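Local coordinates for protein alpha-(N-acetylaminomethylene)succinic acid hydrolase (Mesorhizobium loti, PDB 3KXP) that catalyses the last step of vitamin B6 degradation, hydrolysing (E)-2-(acetamidomethylene)succinate to succinic semialdehyde, acetate, ammonia and carbon dioxide, at residues A[180-185]-A[201-206]; A[191-196]-A[211-216]. All coordinates share one frame; numbering follows the deposited sequence.

Interaction 1 of 2, residues A[180-185]-A[201-206]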
loop_
_atom_site.group_PDB
_atom_site.type_symbol
_atom_site.label_atom_id
_atom_site.label_comp_id
_atom_site.label_asym_id
_atom_site.label_seq_id
_atom_site.Cartn_x
_atom_site.Cartn_y
_atom_site.Cartn_z
ATOM N N GLU A 180 1.689 9.613 28.089
ATOM C CA GLU A 180 2.645 9.762 29.170
ATOM C C GLU A 180 2.006 9.730 30.571
ATOM O O GLU A 180 2.572 9.152 31.499
ATOM C CB GLU A 180 3.415 11.064 28.968
ATOM C CG GLU A 180 4.698 11.151 29.739
ATOM C CD GLU A 180 5.572 12.275 29.234
ATOM O OE1 GLU A 180 5.127 13.438 29.303
ATOM O OE2 GLU A 180 6.697 11.998 28.759
ATOM N N ALA A 181 0.827 10.329 30.720
ATOM C CA ALA A 181 0.157 10.371 32.018
ATOM C C ALA A 181 -0.320 9.022 32.565
ATOM O O ALA A 181 -0.358 8.828 33.780
ATOM C CB ALA A 181 -1.010 11.343 31.963
ATOM N N ARG A 182 -0.688 8.091 31.692
ATOM C CA ARG A 182 -1.161 6.789 32.159
ATOM C C ARG A 182 -0.218 5.630 31.824
ATOM O O ARG A 182 -0.553 4.466 32.036
ATOM C CB ARG A 182 -2.556 6.513 31.588
ATOM C CG ARG A 182 -2.646 6.696 30.082
ATOM C CD ARG A 182 -4.096 6.766 29.594
ATOM N NE ARG A 182 -4.704 5.455 29.356
ATOM C CZ ARG A 182 -4.250 4.561 28.479
ATOM N NH1 ARG A 182 -3.171 4.823 27.753
ATOM N NH2 ARG A 182 -4.890 3.412 28.306
ATOM N N VAL A 183 0.973 5.952 31.333
ATOM C CA VAL A 183 1.941 4.929 30.952
ATOM C C VAL A 183 2.285 3.941 32.070
ATOM O O VAL A 183 2.500 2.765 31.806
ATOM C CB VAL A 183 3.235 5.573 30.420
ATOM C CG1 VAL A 183 3.948 6.305 31.534
ATOM C CG2 VAL A 183 4.120 4.515 29.801
ATOM N N ASN A 184 2.328 4.418 33.311
ATOM C CA ASN A 184 2.641 3.562 34.454
ATOM C C ASN A 184 1.451 3.341 35.374
ATOM O O ASN A 184 1.615 3.020 36.551
ATOM C CB ASN A 184 3.805 4.151 35.253
ATOM C CG ASN A 184 5.157 3.671 34.753
ATOM O OD1 ASN A 184 6.150 4.388 34.841
ATOM N ND2 ASN A 184 5.200 2.443 34.237
ATOM N N ALA A 185 0.255 3.518 34.828
ATOM C CA ALA A 185 -0.970 3.330 35.584
ATOM C C ALA A 185 -1.073 1.858 35.947
ATOM O O ALA A 185 -1.839 1.465 36.831
ATOM C CB ALA A 185 -2.161 3.744 34.743
ATOM N N ALA A 201 -9.082 -4.439 30.831
ATOM C CA ALA A 201 -10.339 -4.200 30.122
ATOM C C ALA A 201 -10.773 -2.741 30.290
ATOM O O ALA A 201 -11.311 -2.135 29.362
ATOM C CB ALA A 201 -11.429 -5.131 30.648
ATOM N N GLY A 202 -10.527 -2.187 31.476
ATOM C CA GLY A 202 -10.897 -0.812 31.754
ATOM C C GLY A 202 -9.993 0.213 31.090
ATOM O O GLY A 202 -10.453 1.288 30.697
ATOM N N ARG A 203 -8.708 -0.105 30.962
ATOM C CA ARG A 203 -7.773 0.818 30.337
ATOM C C ARG A 203 -7.864 0.737 28.812
ATOM O O ARG A 203 -7.638 1.726 28.117
ATOM C CB ARG A 203 -6.333 0.521 30.780
ATOM C CG ARG A 203 -5.356 1.638 30.390
ATOM C CD ARG A 203 -3.899 1.247 30.575
ATOM N NE ARG A 203 -2.986 2.328 30.196
ATOM C CZ ARG A 203 -1.658 2.216 30.175
ATOM N NH1 ARG A 203 -1.082 1.069 30.509
ATOM N NH2 ARG A 203 -0.901 3.246 29.813
ATOM N N TYR A 204 -8.192 -0.445 28.296
ATOM C CA TYR A 204 -8.319 -0.648 26.853
ATOM C C TYR A 204 -9.712 -1.189 26.548
ATOM O O TYR A 204 -9.856 -2.338 26.141
ATOM C CB TYR A 204 -7.272 -1.644 26.370
ATOM C CG TYR A 204 -5.875 -1.289 26.784
ATOM C CD1 TYR A 204 -5.179 -2.071 27.706
ATOM C CD2 TYR A 204 -5.237 -0.172 26.253
ATOM C CE1 TYR A 204 -3.877 -1.753 28.086
ATOM C CE2 TYR A 204 -3.933 0.157 26.627
ATOM C CZ TYR A 204 -3.260 -0.638 27.539
ATOM O OH TYR A 204 -1.973 -0.319 27.894
ATOM N N PRO A 205 -10.749 -0.350 26.709
ATOM C CA PRO A 205 -12.155 -0.705 26.479
ATOM C C PRO A 205 -12.526 -1.342 25.144
ATOM O O PRO A 205 -13.473 -2.126 25.080
ATOM C CB PRO A 205 -12.891 0.618 26.725
ATOM C CG PRO A 205 -11.891 1.640 26.277
ATOM C CD PRO A 205 -10.608 1.108 26.890
ATOM N N ASN A 206 -11.789 -1.029 24.083
ATOM C CA ASN A 206 -12.103 -1.596 22.770
ATOM C C ASN A 206 -11.367 -2.891 22.438
ATOM O O ASN A 206 -11.681 -3.542 21.441
ATOM C CB ASN A 206 -11.836 -0.567 21.673
ATOM C CG ASN A 206 -12.605 0.712 21.891
ATOM O OD1 ASN A 206 -13.813 0.681 22.114
ATOM N ND2 ASN A 206 -11.913 1.851 21.829
#
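Arg203 reaches from the last turn of helix 193-203 to the turn at Arg182, and the two arginine side chains run past each other from opposite directions. Swung opposite its own amide nitrogen (chi1 -168°) and extended to NE, the Arg203 chain lays its guanidinium against the backbone of residues 182-183. Carbonyl O of Arg182 sits over one face of that guanidinium, 2.6 Å from Arg203 NH2. The angle is poor for a hydrogen bond, so the approach probably owes more to the guanidinium charge facing the carbonyl dipole than to a directed bond. The same oxygen takes its regular bond from Ala185 N at 3.1 Å, closing a type I turn. Beside it, Arg203 NH2 lies 3.5 Å from Val183 CA.

The Arg182 side chain returns the approach, bending at chi3 and bringing its guanidinium alongside the Arg203 chain, the two planes 55° apart. Arg203 NH2 stands over one face of the Arg182 group, 3.4 Å from Arg182 NH1. Arg182 NH2 is modelled with a weak bond to Arg203 O (3.2 Å), but its position is uncertain. Arg203 CG lies over the centre of the ring of its neighbour Tyr204, 4.2 Å above the ring plane, and Tyr295 meets that ring edge-to-face.

These helices belong to the segment between strands 159-165 and 258-263, where alpha/beta hydrolases commonly insert a helical cap; Val183 packs on chloride-binding Ile77. A leucine in place of Arg203 would probably leave the Arg182 carbonyl without its facing positive charge and the Arg182 guanidinium freer to turn. Two like charges side by side are thus likely to be eased by Arg182 O over the Arg203 guanidinium, while any help from Arg203 O to the other is doubtful.

Interaction 2 of 2, residues A[191-196]-A[211-216]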
loop_
_atom_site.group_PDB
_atom_site.type_symbol
_atom_site.label_atom_id
_atom_site.label_comp_id
_atom_site.label_asym_id
_atom_site.label_seq_id
_atom_site.Cartn_x
_atom_site.Cartn_y
_atom_site.Cartn_z
ATOM N N GLU A 191 -3.921 -8.345 42.788
ATOM C CA GLU A 191 -4.231 -9.475 43.658
ATOM C C GLU A 191 -4.158 -10.828 42.950
ATOM O O GLU A 191 -3.653 -11.808 43.505
ATOM C CB GLU A 191 -5.622 -9.259 44.257
ATOM C CG GLU A 191 -6.268 -10.486 44.850
ATOM C CD GLU A 191 -7.614 -10.167 45.471
ATOM O OE1 GLU A 191 -8.437 -9.502 44.798
ATOM O OE2 GLU A 191 -7.849 -10.582 46.627
ATOM N N ASP A 192 -4.671 -10.877 41.724
ATOM C CA ASP A 192 -4.665 -12.097 40.934
ATOM C C ASP A 192 -4.921 -11.745 39.479
ATOM O O ASP A 192 -5.186 -10.586 39.151
ATOM C CB ASP A 192 -5.720 -13.076 41.458
ATOM C CG ASP A 192 -7.089 -12.436 41.621
ATOM O OD1 ASP A 192 -7.844 -12.883 42.516
ATOM O OD2 ASP A 192 -7.418 -11.497 40.857
ATOM N N ILE A 193 -4.850 -12.734 38.600
ATOM C CA ILE A 193 -5.036 -12.457 37.191
ATOM C C ILE A 193 -6.384 -11.812 36.891
ATOM O O ILE A 193 -6.496 -11.012 35.964
ATOM C CB ILE A 193 -4.835 -13.730 36.327
ATOM C CG1 ILE A 193 -4.632 -13.323 34.862
ATOM C CG2 ILE A 193 -6.016 -14.665 36.469
ATOM C CD1 ILE A 193 -4.272 -14.464 33.939
ATOM N N LYS A 194 -7.404 -12.131 37.682
ATOM C CA LYS A 194 -8.717 -11.540 37.455
ATOM C C LYS A 194 -8.637 -10.021 37.618
ATOM O O LYS A 194 -9.224 -9.266 36.836
ATOM C CB LYS A 194 -9.753 -12.120 38.425
ATOM C CG LYS A 194 -11.124 -11.482 38.278
ATOM C CD LYS A 194 -12.215 -12.229 39.027
ATOM C CE LYS A 194 -13.587 -11.655 38.665
ATOM N NZ LYS A 194 -14.723 -12.410 39.277
ATOM N N ALA A 195 -7.893 -9.575 38.624
ATOM C CA ALA A 195 -7.741 -8.147 38.868
ATOM C C ALA A 195 -6.962 -7.485 37.727
ATOM O O ALA A 195 -7.186 -6.323 37.412
ATOM C CB ALA A 195 -7.031 -7.909 40.206
ATOM N N VAL A 196 -6.050 -8.232 37.114
ATOM C CA VAL A 196 -5.247 -7.714 36.008
ATOM C C VAL A 196 -6.130 -7.486 34.784
ATOM O O VAL A 196 -6.004 -6.471 34.102
ATOM C CB VAL A 196 -4.105 -8.696 35.627
ATOM C CG1 VAL A 196 -3.366 -8.202 34.377
ATOM C CG2 VAL A 196 -3.128 -8.822 36.776
ATOM N N ALA A 211 -7.746 -10.810 23.695
ATOM C CA ALA A 211 -6.510 -10.046 23.667
ATOM C C ALA A 211 -6.182 -9.557 25.072
ATOM O O ALA A 211 -5.016 -9.489 25.456
ATOM C CB ALA A 211 -6.640 -8.858 22.696
ATOM N N ILE A 212 -7.211 -9.210 25.838
ATOM C CA ILE A 212 -6.987 -8.758 27.200
ATOM C C ILE A 212 -6.336 -9.906 27.975
ATOM O O ILE A 212 -5.323 -9.714 28.654
ATOM C CB ILE A 212 -8.312 -8.336 27.895
ATOM C CG1 ILE A 212 -8.826 -7.026 27.291
ATOM C CG2 ILE A 212 -8.091 -8.162 29.405
ATOM C CD1 ILE A 212 -7.940 -5.834 27.559
ATOM N N ARG A 213 -6.911 -11.098 27.853
ATOM C CA ARG A 213 -6.384 -12.276 28.535
ATOM C C ARG A 213 -4.932 -12.561 28.130
ATOM O O ARG A 213 -4.108 -12.911 28.978
ATOM C CB ARG A 213 -7.282 -13.488 28.253
ATOM C CG ARG A 213 -6.676 -14.852 28.547
ATOM C CD ARG A 213 -6.310 -15.083 30.018
ATOM N NE ARG A 213 -7.445 -15.121 30.942
ATOM C CZ ARG A 213 -7.447 -15.799 32.094
ATOM N NH1 ARG A 213 -6.383 -16.507 32.454
ATOM N NH2 ARG A 213 -8.499 -15.747 32.906
ATOM N N ILE A 214 -4.611 -12.409 26.846
ATOM C CA ILE A 214 -3.240 -12.646 26.403
ATOM C C ILE A 214 -2.265 -11.674 27.081
ATOM O O ILE A 214 -1.193 -12.083 27.527
ATOM C CB ILE A 214 -3.110 -12.535 24.862
ATOM C CG1 ILE A 214 -3.732 -13.774 24.212
ATOM C CG2 ILE A 214 -1.633 -12.410 24.456
ATOM C CD1 ILE A 214 -3.791 -13.718 22.694
ATOM N N ARG A 215 -2.632 -10.398 27.158
ATOM C CA ARG A 215 -1.783 -9.404 27.810
ATOM C C ARG A 215 -1.672 -9.735 29.298
ATOM O O ARG A 215 -0.591 -9.676 29.890
ATOM C CB ARG A 215 -2.377 -8.001 27.665
ATOM C CG ARG A 215 -2.178 -7.340 26.313
ATOM C CD ARG A 215 -2.976 -6.050 26.259
ATOM N NE ARG A 215 -2.754 -5.288 25.038
ATOM C CZ ARG A 215 -2.004 -4.193 24.971
ATOM N NH1 ARG A 215 -1.400 -3.730 26.063
ATOM N NH2 ARG A 215 -1.866 -3.556 23.816
ATOM N N ALA A 216 -2.804 -10.080 29.898
ATOM C CA ALA A 216 -2.851 -10.417 31.315
ATOM C C ALA A 216 -1.911 -11.567 31.702
ATOM O O ALA A 216 -1.208 -11.493 32.708
ATOM C CB ALA A 216 -4.287 -10.765 31.711
#
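Ala216 CB packs against Val196 CG1 at 3.8 Å and Ile193 CG1 at 4.1 Å, the methyl touching two residues one turn apart on the same side of helix 193-203. Having only a methyl at this place lets the backbones come close, with Val196 CA and Ala216 CA 5.9 Å apart. The Ile193 torsion (chi1 -163°) turns CG1 away from the backbone N, which carries CD1 on past Ala216 to Arg213. There CD1 lies 3.3 Å from Arg213 NH1, approaching the guanidinium obliquely, while the two side chains cross at about a right angle. The contact thus joins helices 193-203 and 209-218 within the helical insertion between sheet strands 159-165 and 258-263, the usual place of the cap in alpha/beta hydrolases.

Outside this first shell, carboxylates fix the arginine: Arg213, bent at chi2 and chi3, makes salt bridges through NE to Glu197 and through NH1 to Glu217. Leu200 adds its side chain to the cover of Ala216. Farther back, Asp192 is the N-cap of helix 193-203, its OD2 accepting from Ala195 N at 3.0 Å and starting the turn that presents Ile193 and Val196.

How the interactions relate
Helix 193-203 serves both contacts: its first turn packs on helix 209-218 in interaction 2, and its last meets the turn from Arg182 to Ala185 in interaction 1. Both are partly buried and bury nearly equal areas, so what separates them is chemistry. Nearer the chloride site and the proposed catalytic residues, interaction 1 brings two arginines together, with a backbone carbonyl over one of them. Away from those sites, interaction 2 is built from aliphatic groups, its one arginine matched by glutamates. The contacts also touch directly, 13 Å between centres: Ile212 CD1 reaches Ala201 N at 3.7 Å, and Arg215 meets the Tyr204 ring in a cation-pi pair, tying helix 209-218 to both ends of the shared helix.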